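PDB 5N9X: adenylation domain from Streptomyces sp., which belongs to the ANL clan of AMP-binding enzymes and holds ATP and threonine between a large N-terminal region and a small C-terminal domain. Local coordinates for residues A243-V246 against R247-I251; H456-A459 against P460-R464; P379-T382 against A383-T387. One frame throughout, in Å; residues are numbered along the deposited sequence.

Contact 1 (A243-V246 against R247-I251); sequences ARVV and RDRGI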
ATOM      1  N   ALA A 243     -12.216  13.928  -5.931  1.00 26.25           N
ATOM      2  CA  ALA A 243     -12.421  13.997  -7.369  1.00 31.01           C
ATOM      3  C   ALA A 243     -12.152  15.414  -7.908  1.00 21.41           C
ATOM      4  O   ALA A 243     -11.490  15.574  -8.925  1.00 19.64           O
ATOM      5  CB  ALA A 243     -13.834  13.543  -7.722  1.00 19.28           C
ATOM      6  N   ARG A 244     -12.628  16.439  -7.216  1.00 18.00           N
ATOM      7  CA  ARG A 244     -12.547  17.785  -7.762  1.00 20.42           C
ATOM      8  C   ARG A 244     -11.105  18.286  -7.792  1.00 22.40           C
ATOM      9  O   ARG A 244     -10.666  18.888  -8.771  1.00 23.37           O
ATOM     10  CB  ARG A 244     -13.477  18.719  -6.983  1.00 20.75           C
ATOM     11  CG  ARG A 244     -14.844  18.828  -7.652  1.00 28.22           C
ATOM     12  CD  ARG A 244     -16.045  18.643  -6.711  1.00 28.21           C
ATOM     13  NE  ARG A 244     -16.386  19.828  -5.937  1.00 24.37           N
ATOM     14  CZ  ARG A 244     -17.573  20.047  -5.370  1.00 29.69           C
ATOM     15  NH1 ARG A 244     -18.565  19.176  -5.499  1.00 22.15           N
ATOM     16  NH2 ARG A 244     -17.773  21.156  -4.678  1.00 28.77           N
ATOM     17  N   VAL A 245     -10.352  17.983  -6.747  1.00 26.45           N
ATOM     18  CA  VAL A 245      -8.927  18.284  -6.727  1.00 24.50           C
ATOM     19  C   VAL A 245      -8.184  17.549  -7.844  1.00 19.45           C
ATOM     20  O   VAL A 245      -7.299  18.110  -8.508  1.00 16.33           O
ATOM     21  CB  VAL A 245      -8.311  17.914  -5.368  1.00 31.70           C
ATOM     22  CG1 VAL A 245      -6.783  17.947  -5.440  1.00 28.13           C
ATOM     23  CG2 VAL A 245      -8.843  18.838  -4.286  1.00 19.03           C
ATOM     24  N   VAL A 246      -8.559  16.295  -8.069  1.00 20.47           N
ATOM     25  CA  VAL A 246      -7.893  15.490  -9.090  1.00 16.75           C
ATOM     26  C   VAL A 246      -8.010  16.127 -10.488  1.00 23.31           C
ATOM     27  O   VAL A 246      -7.038  16.165 -11.251  1.00 18.56           O
ATOM     28  CB  VAL A 246      -8.451  14.060  -9.118  1.00 23.24           C
ATOM     29  CG1 VAL A 246      -8.135  13.358 -10.437  1.00 17.22           C
ATOM     30  CG2 VAL A 246      -7.933  13.278  -7.913  1.00 22.09           C
ATOM     31  N   ARG A 247      -9.193  16.642 -10.817  1.00 29.34           N
ATOM     32  CA  ARG A 247      -9.365  17.387 -12.056  1.00 22.08           C
ATOM     33  C   ARG A 247      -8.605  18.701 -11.971  1.00 20.99           C
ATOM     34  O   ARG A 247      -7.708  18.958 -12.782  1.00 20.79           O
ATOM     35  CB  ARG A 247     -10.848  17.634 -12.349  1.00 25.27           C
ATOM     36  CG  ARG A 247     -11.116  18.683 -13.420  1.00 21.87           C
ATOM     37  CD  ARG A 247     -11.931  19.822 -12.845  1.00 22.94           C
ATOM     38  NE  ARG A 247     -13.350  19.494 -12.776  1.00 26.35           N
ATOM     39  CZ  ARG A 247     -14.166  19.916 -11.816  1.00 28.84           C
ATOM     40  NH1 ARG A 247     -13.700  20.683 -10.835  1.00 34.23           N
ATOM     41  NH2 ARG A 247     -15.442  19.559 -11.820  1.00 33.06           N
ATOM     42  N   ASP A 248      -8.937  19.508 -10.969  1.00 18.12           N
ATOM     43  CA  ASP A 248      -8.363  20.851 -10.851  1.00 21.80           C
ATOM     44  C   ASP A 248      -6.831  20.943 -10.700  1.00 26.85           C
ATOM     45  O   ASP A 248      -6.232  21.878 -11.219  1.00 30.91           O
ATOM     46  CB  ASP A 248      -9.035  21.621  -9.692  1.00 17.05           C
ATOM     47  CG  ASP A 248     -10.535  21.850  -9.918  1.00 24.86           C
ATOM     48  OD1 ASP A 248     -10.896  22.140 -11.079  1.00 35.04           O
ATOM     49  OD2 ASP A 248     -11.347  21.810  -8.960  1.00 26.46           O
ATOM     50  N   ARG A 249      -6.192  20.009  -9.998  1.00 28.35           N
ATOM     51  CA  ARG A 249      -4.739  20.058  -9.872  1.00 20.26           C
ATOM     52  C   ARG A 249      -4.074  19.311 -11.034  1.00 20.01           C
ATOM     53  O   ARG A 249      -2.851  19.182 -11.076  1.00 16.58           O
ATOM     54  CB  ARG A 249      -4.290  19.485  -8.525  1.00 24.23           C
ATOM     55  CG  ARG A 249      -4.652  20.352  -7.333  1.00 20.40           C
ATOM     56  CD  ARG A 249      -4.103  21.769  -7.466  1.00 28.63           C
ATOM     57  NE  ARG A 249      -4.684  22.666  -6.460  1.00 41.63           N
ATOM     58  CZ  ARG A 249      -4.402  23.969  -6.334  1.00 45.92           C
ATOM     59  NH1 ARG A 249      -3.529  24.555  -7.145  1.00 31.05           N
ATOM     60  NH2 ARG A 249      -4.994  24.694  -5.387  1.00 43.30           N
ATOM     61  N   GLY A 250      -4.893  18.823 -11.972  1.00 26.48           N
ATOM     62  CA  GLY A 250      -4.413  18.271 -13.240  1.00 20.01           C
ATOM     63  C   GLY A 250      -3.630  16.969 -13.157  1.00 23.49           C
ATOM     64  O   GLY A 250      -2.714  16.730 -13.939  1.00 20.72           O
ATOM     65  N   ILE A 251      -3.994  16.127 -12.198  1.00 20.68           N
ATOM     66  CA  ILE A 251      -3.290  14.878 -11.961  1.00 16.59           C
ATOM     67  C   ILE A 251      -3.258  13.949 -13.179  1.00 12.34           C
ATOM     68  O   ILE A 251      -4.275  13.714 -13.830  1.00 16.75           O
ATOM     69  CB  ILE A 251      -3.913  14.176 -10.742  1.00 20.86           C
ATOM     70  CG1 ILE A 251      -3.485  14.935  -9.484  1.00 14.85           C
ATOM     71  CG2 ILE A 251      -3.494  12.718 -10.653  1.00 14.24           C
ATOM     72  CD1 ILE A 251      -4.533  14.998  -8.473  1.00 27.18           C
TER
HETATM   73  O   HOH W   1      -7.062  14.449 -13.364  1.00 20.29           O
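Val246 and Ile251 meet where helix 239-248 runs out, a local contact closed by a Schellman motif at the helix C-terminus, just before strand 253-256 of the large mixed sheet. The last helical turn is regular: Arg249 N gives a straight hydrogen bond to Val245 O at 2.7 Å, and Asp248 N does the same for Arg244 O. Gly250 then takes up a positive phi of 68°, which turns the chain back over the helix end, with Gly250 N bonded to Arg247 O at 2.9 Å and Ile251 N to Val246 O at 3.2 Å, the latter in the carbonyl plane. A water also donates to Val246 O and bridges it to Ile251 O. The reversal brings Ile251 alongside the helix, where its side chain crosses that of Val246 at about a right angle, Ile251 CD1 lying 3.9 Å from Val246 CG2. Leu204 of strand 202-205 packs on both, and both are buried. On the outer side the polar groups pair up. Arg244 and Arg247 run side by side, but Arg244 reaches Glu271, while the bent chain of Arg247 returns its guanidinium to Asp248. The neighbouring Arg249 forms a salt bridge with Asp41, and on the way its CG passes 3.7 Å from Val245 CG1. In the Arg247-Asp248 salt bridge, Arg247 NH1 meets Asp248 OD1 at 3.2 Å from above the carboxylate plane.

Contact 2 (H456-A459 against P460-R464); sequences HEFA and PGDSR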
ATOM      1  N   HIS A 456     -15.426 -17.058  13.740  1.00 19.79           N
ATOM      2  CA  HIS A 456     -15.317 -16.426  15.052  1.00 27.70           C
ATOM      3  C   HIS A 456     -15.387 -17.446  16.172  1.00 29.31           C
ATOM      4  O   HIS A 456     -16.280 -18.292  16.183  1.00 32.83           O
ATOM      5  CB  HIS A 456     -16.422 -15.390  15.228  1.00 21.54           C
ATOM      6  CG  HIS A 456     -16.209 -14.470  16.380  1.00 23.64           C
ATOM      7  ND1 HIS A 456     -15.359 -13.385  16.317  1.00 18.92           N
ATOM      8  CD2 HIS A 456     -16.763 -14.447  17.612  1.00 26.27           C
ATOM      9  CE1 HIS A 456     -15.392 -12.740  17.466  1.00 18.40           C
ATOM     10  NE2 HIS A 456     -16.236 -13.363  18.270  1.00 34.99           N
ATOM     11  N   GLU A 457     -14.463 -17.367  17.119  1.00 26.18           N
ATOM     12  CA  GLU A 457     -14.538 -18.253  18.273  1.00 37.58           C
ATOM     13  C   GLU A 457     -15.463 -17.656  19.330  1.00 35.78           C
ATOM     14  O   GLU A 457     -15.097 -16.721  20.033  1.00 29.99           O
ATOM     15  CB  GLU A 457     -13.145 -18.514  18.851  1.00 35.94           C
ATOM     16  CG  GLU A 457     -12.928 -19.952  19.299  1.00 39.80           C
ATOM     17  CD  GLU A 457     -11.761 -20.099  20.274  1.00 55.54           C
ATOM     18  OE1 GLU A 457     -12.037 -20.189  21.492  1.00 56.03           O
ATOM     19  OE2 GLU A 457     -10.584 -20.151  19.833  1.00 47.66           O
ATOM     20  N   PHE A 458     -16.682 -18.175  19.414  1.00 40.99           N
ATOM     21  CA  PHE A 458     -17.653 -17.679  20.384  1.00 34.89           C
ATOM     22  C   PHE A 458     -17.220 -18.218  21.739  1.00 50.66           C
ATOM     23  O   PHE A 458     -17.260 -17.533  22.764  1.00 47.53           O
ATOM     24  CB  PHE A 458     -19.073 -18.128  20.022  1.00 33.72           C
ATOM     25  CG  PHE A 458     -19.673 -17.373  18.867  1.00 30.85           C
ATOM     26  CD1 PHE A 458     -19.413 -17.763  17.561  1.00 27.28           C
ATOM     27  CD2 PHE A 458     -20.492 -16.268  19.088  1.00 34.05           C
ATOM     28  CE1 PHE A 458     -19.952 -17.067  16.490  1.00 26.78           C
ATOM     29  CE2 PHE A 458     -21.039 -15.567  18.019  1.00 35.05           C
ATOM     30  CZ  PHE A 458     -20.764 -15.971  16.716  1.00 26.41           C
ATOM     31  N   ALA A 459     -16.797 -19.472  21.698  1.00 49.57           N
ATOM     32  CA  ALA A 459     -16.153 -20.159  22.797  1.00 49.59           C
ATOM     33  C   ALA A 459     -15.218 -21.159  22.144  1.00 54.51           C
ATOM     34  O   ALA A 459     -15.362 -21.436  20.952  1.00 56.81           O
ATOM     35  CB  ALA A 459     -17.173 -20.857  23.692  1.00 46.24           C
ATOM     36  N   PRO A 460     -14.252 -21.698  22.908  1.00 62.71           N
ATOM     37  CA  PRO A 460     -13.467 -22.851  22.437  1.00 59.49           C
ATOM     38  C   PRO A 460     -14.307 -23.964  21.796  1.00 59.73           C
ATOM     39  O   PRO A 460     -13.891 -24.535  20.780  1.00 59.00           O
ATOM     40  CB  PRO A 460     -12.790 -23.340  23.715  1.00 56.56           C
ATOM     41  CG  PRO A 460     -12.566 -22.076  24.481  1.00 64.74           C
ATOM     42  CD  PRO A 460     -13.774 -21.214  24.217  1.00 56.85           C
ATOM     43  N   GLY A 461     -15.475 -24.255  22.362  1.00 51.57           N
ATOM     44  CA  GLY A 461     -16.365 -25.238  21.770  1.00 55.20           C
ATOM     45  C   GLY A 461     -17.064 -24.784  20.493  1.00 47.11           C
ATOM     46  O   GLY A 461     -17.218 -25.562  19.550  1.00 45.33           O
ATOM     47  N   ASP A 462     -17.467 -23.517  20.462  1.00 40.20           N
ATOM     48  CA  ASP A 462     -18.322 -22.990  19.402  1.00 37.37           C
ATOM     49  C   ASP A 462     -17.551 -22.096  18.431  1.00 37.27           C
ATOM     50  O   ASP A 462     -17.282 -20.933  18.735  1.00 44.95           O
ATOM     51  CB  ASP A 462     -19.484 -22.208  20.029  1.00 32.97           C
ATOM     52  CG  ASP A 462     -20.580 -21.855  19.029  1.00 40.00           C
ATOM     53  OD1 ASP A 462     -20.623 -22.450  17.925  1.00 39.43           O
ATOM     54  OD2 ASP A 462     -21.418 -20.985  19.376  1.00 32.70           O
ATOM     55  N   SER A 463     -17.189 -22.637  17.272  1.00 33.53           N
ATOM     56  CA  SER A 463     -16.597 -21.827  16.206  1.00 32.05           C
ATOM     57  C   SER A 463     -17.552 -21.700  15.020  1.00 34.00           C
ATOM     58  O   SER A 463     -17.905 -22.703  14.395  1.00 27.87           O
ATOM     59  CB  SER A 463     -15.263 -22.423  15.742  1.00 28.27           C
ATOM     60  OG  SER A 463     -14.177 -21.895  16.482  1.00 35.21           O
ATOM     61  N   ARG A 464     -17.964 -20.472  14.702  1.00 34.98           N
ATOM     62  CA  ARG A 464     -18.900 -20.269  13.590  1.00 29.63           C
ATOM     63  C   ARG A 464     -18.550 -19.122  12.636  1.00 29.26           C
ATOM     64  O   ARG A 464     -17.911 -18.124  13.014  1.00 32.99           O
ATOM     65  CB  ARG A 464     -20.331 -20.048  14.123  1.00 35.14           C
ATOM     66  CG  ARG A 464     -20.927 -21.191  14.942  1.00 29.75           C
ATOM     67  CD  ARG A 464     -22.374 -20.914  15.355  1.00 27.00           C
ATOM     68  NE  ARG A 464     -22.427 -20.198  16.629  1.00 29.87           N
ATOM     69  CZ  ARG A 464     -22.945 -18.980  16.794  1.00 27.95           C
ATOM     70  NH1 ARG A 464     -23.485 -18.328  15.768  1.00 21.63           N
ATOM     71  NH2 ARG A 464     -22.935 -18.417  17.993  1.00 21.41           N
TER
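Held side-on in a salt bridge to Asp462 and laid flat on Phe458, Arg464 closes the turn of the beta hairpin that joins strands 450-457 and 463-470 in the C-terminal domain. Both Arg464 NE and NH2 bond to one carboxylate atom, Asp462 OD2, on its syn side and from the same face of its plane; NE is the nearer at 3.0 Å. This double grip fixes the rotation of the guanidinium. Its plane lies 16° from that of the ring, and Arg464 CZ sits 3.7 Å from the centroid of the Phe458 ring, a cation-pi stack over the face. A bend at chi3 (-89°) folds the arginine back over the ring, and NH1 continues to Ser500. The opposite face of the Phe458 ring is met by His456 CD2, a corner of a steeply inclined imidazole, not a second flat layer; the far end of His456 bonds to Asp526. Beneath these side chains the strands are tied by the hydrogen-bonded pair of His456 and Arg464, with His456 N to Arg464 O at 2.8 Å and nearly straight. At the turn Phe458 N lies 2.9 Å from Asp462 O, almost in line with the C=O bond, though its N-H is bent off the line (143°), and Ala459 N adds a weak bond to the same oxygen. On the hairpin's other face, Glu457 CG lies 3.6 Å from Ser463 OG.

Contact 3 (P379-T382 against A383-T387); sequences PELT and AERFT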
ATOM      1  N   PRO A 379      12.997 -12.946  13.945  1.00 41.89           N
ATOM      2  CA  PRO A 379      13.972 -13.809  13.270  1.00 37.42           C
ATOM      3  C   PRO A 379      13.382 -15.134  12.789  1.00 35.69           C
ATOM      4  O   PRO A 379      13.843 -15.654  11.771  1.00 38.88           O
ATOM      5  CB  PRO A 379      15.039 -14.022  14.349  1.00 32.69           C
ATOM      6  CG  PRO A 379      14.270 -13.924  15.645  1.00 35.63           C
ATOM      7  CD  PRO A 379      13.190 -12.902  15.407  1.00 30.74           C
ATOM      8  N   GLU A 380      12.387 -15.659  13.498  1.00 31.49           N
ATOM      9  CA  GLU A 380      11.782 -16.937  13.130  1.00 36.76           C
ATOM     10  C   GLU A 380      10.803 -16.799  11.976  1.00 32.00           C
ATOM     11  O   GLU A 380      10.746 -17.662  11.105  1.00 29.51           O
ATOM     12  CB  GLU A 380      11.090 -17.594  14.346  1.00 41.61           C
ATOM     13  CG  GLU A 380      12.052 -18.309  15.307  1.00 39.21           C
ATOM     14  CD  GLU A 380      11.338 -19.094  16.412  1.00 60.63           C
ATOM     15  OE1 GLU A 380      10.086 -19.157  16.404  1.00 62.00           O
ATOM     16  OE2 GLU A 380      12.029 -19.658  17.293  1.00 60.96           O
ATOM     17  N   LEU A 381      10.039 -15.713  11.966  1.00 38.86           N
ATOM     18  CA  LEU A 381       9.179 -15.430  10.823  1.00 31.07           C
ATOM     19  C   LEU A 381       9.999 -15.214   9.552  1.00 30.28           C
ATOM     20  O   LEU A 381       9.614 -15.662   8.467  1.00 31.43           O
ATOM     21  CB  LEU A 381       8.293 -14.214  11.083  1.00 32.40           C
ATOM     22  CG  LEU A 381       7.011 -14.378  10.274  1.00 41.17           C
ATOM     23  CD1 LEU A 381       6.174 -15.530  10.839  1.00 39.35           C
ATOM     24  CD2 LEU A 381       6.199 -13.094  10.226  1.00 37.79           C
ATOM     25  N   THR A 382      11.139 -14.552   9.688  1.00 23.63           N
ATOM     26  CA  THR A 382      11.993 -14.326   8.529  1.00 30.92           C
ATOM     27  C   THR A 382      12.464 -15.656   7.976  1.00 24.95           C
ATOM     28  O   THR A 382      12.410 -15.898   6.774  1.00 26.63           O
ATOM     29  CB  THR A 382      13.204 -13.470   8.875  1.00 23.62           C
ATOM     30  OG1 THR A 382      12.747 -12.210   9.371  1.00 24.96           O
ATOM     31  CG2 THR A 382      14.054 -13.262   7.631  1.00 27.07           C
ATOM     32  N   ALA A 383      12.920 -16.510   8.884  1.00 22.93           N
ATOM     33  CA  ALA A 383      13.335 -17.866   8.558  1.00 32.59           C
ATOM     34  C   ALA A 383      12.297 -18.600   7.720  1.00 21.15           C
ATOM     35  O   ALA A 383      12.652 -19.287   6.777  1.00 25.76           O
ATOM     36  CB  ALA A 383      13.625 -18.649   9.845  1.00 25.59           C
ATOM     37  N   GLU A 384      11.020 -18.447   8.066  1.00 22.07           N
ATOM     38  CA  GLU A 384       9.944 -19.155   7.380  1.00 24.34           C
ATOM     39  C   GLU A 384       9.570 -18.616   6.009  1.00 31.61           C
ATOM     40  O   GLU A 384       9.304 -19.395   5.092  1.00 37.31           O
ATOM     41  CB  GLU A 384       8.680 -19.162   8.234  1.00 24.69           C
ATOM     42  CG  GLU A 384       8.787 -19.922   9.514  1.00 29.26           C
ATOM     43  CD  GLU A 384       7.675 -19.551  10.470  1.00 44.34           C
ATOM     44  OE1 GLU A 384       7.829 -19.789  11.696  1.00 40.63           O
ATOM     45  OE2 GLU A 384       6.665 -18.980   9.988  1.00 43.44           O
ATOM     46  N   ARG A 385       9.528 -17.294   5.876  1.00 26.42           N
ATOM     47  CA  ARG A 385       8.956 -16.665   4.691  1.00 21.77           C
ATOM     48  C   ARG A 385       9.984 -16.200   3.658  1.00 19.56           C
ATOM     49  O   ARG A 385       9.629 -15.880   2.527  1.00 19.60           O
ATOM     50  CB  ARG A 385       8.076 -15.493   5.123  1.00 22.92           C
ATOM     51  CG  ARG A 385       6.832 -15.904   5.868  1.00 24.83           C
ATOM     52  CD  ARG A 385       5.988 -14.688   6.128  1.00 32.59           C
ATOM     53  NE  ARG A 385       4.720 -15.008   6.771  1.00 41.23           N
ATOM     54  CZ  ARG A 385       3.825 -14.089   7.126  1.00 43.99           C
ATOM     55  NH1 ARG A 385       4.057 -12.805   6.882  1.00 32.75           N
ATOM     56  NH2 ARG A 385       2.684 -14.451   7.703  1.00 43.45           N
ATOM     57  N   PHE A 386      11.249 -16.160   4.057  1.00 23.04           N
ATOM     58  CA  PHE A 386      12.355 -15.866   3.143  1.00 26.73           C
ATOM     59  C   PHE A 386      13.291 -17.067   3.135  1.00 26.19           C
ATOM     60  O   PHE A 386      14.015 -17.274   4.117  1.00 28.79           O
ATOM     61  CB  PHE A 386      13.147 -14.614   3.577  1.00 21.82           C
ATOM     62  CG  PHE A 386      12.339 -13.345   3.639  1.00 21.67           C
ATOM     63  CD1 PHE A 386      11.555 -13.060   4.748  1.00 21.91           C
ATOM     64  CD2 PHE A 386      12.401 -12.410   2.607  1.00 18.55           C
ATOM     65  CE1 PHE A 386      10.829 -11.873   4.817  1.00 25.25           C
ATOM     66  CE2 PHE A 386      11.686 -11.229   2.671  1.00 17.91           C
ATOM     67  CZ  PHE A 386      10.894 -10.961   3.775  1.00 19.06           C
ATOM     68  N   THR A 387      13.284 -17.846   2.052  1.00 24.89           N
ATOM     69  CA  THR A 387      14.051 -19.094   1.984  1.00 28.76           C
ATOM     70  C   THR A 387      15.021 -19.135   0.801  1.00 32.16           C
ATOM     71  O   THR A 387      14.762 -18.536  -0.246  1.00 33.84           O
ATOM     72  CB  THR A 387      13.113 -20.313   1.896  1.00 22.97           C
ATOM     73  OG1 THR A 387      12.175 -20.126   0.822  1.00 32.56           O
ATOM     74  CG2 THR A 387      12.347 -20.444   3.168  1.00 21.14           C
TER
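Leu381 CD2 sits over one face of the Arg385 guanidinium, 3.9 Å above its plane and offset toward the rim, whereas the ring of Phe386 receives Thr382 O at its edge, in plane. The first meeting lies within the short helix 379-385; the second spans its end, Phe386 being the first residue of strand 386-388 of the large mixed sheet. The leucine is one turn before the arginine; Arg385 runs extended from CG to NE and the two chains slant across each other. Arg385 NH1 bonds to Tyr375 OH, and the arginine side chain comes within about 5 Å of the bound ATP and about 6 Å of the magnesium ion. Leu381 CD1, the other branch, lies 3.6 Å from Glu384 OE2. The helical ladder continues beneath: Arg385 N bonds to Leu381 O, and Phe386 N reaches back to Thr382 O at 3.0 Å although Phe386 itself has left helical angles. Thr382 OG1 instead bonds back to Arg378 O. With CG2 anti to the backbone N, the Thr382 methyl comes beside the rim of the Phe386 ring, which also meets Tyr402 of strand 400-410. The approach ends with Thr382 CG2 at 3.8 Å from Phe386 CD1.

The three contacts illustrate how one chain solves separate local problems: ending a helix, turning a hairpin and passing from helix to strand. They do not touch. Contact 1 lies on the opposite side of the chain's centre from the other two, its centre about 48 Å from that of contact 2 and about 43 Å from that of contact 3. Contacts 2 and 3 are nearer, about 19 Å between nearest atoms. Contacts 1 and 3 share the large mixed sheet, which strand 253-256 joins just beyond the former and strand 386-388 joins within the latter; contact 2 lies in the C-terminal domain. Contact 3 approaches the ligands, the Arg385 side chain being about 5 Å from ATP and about 6 Å from the magnesium ion.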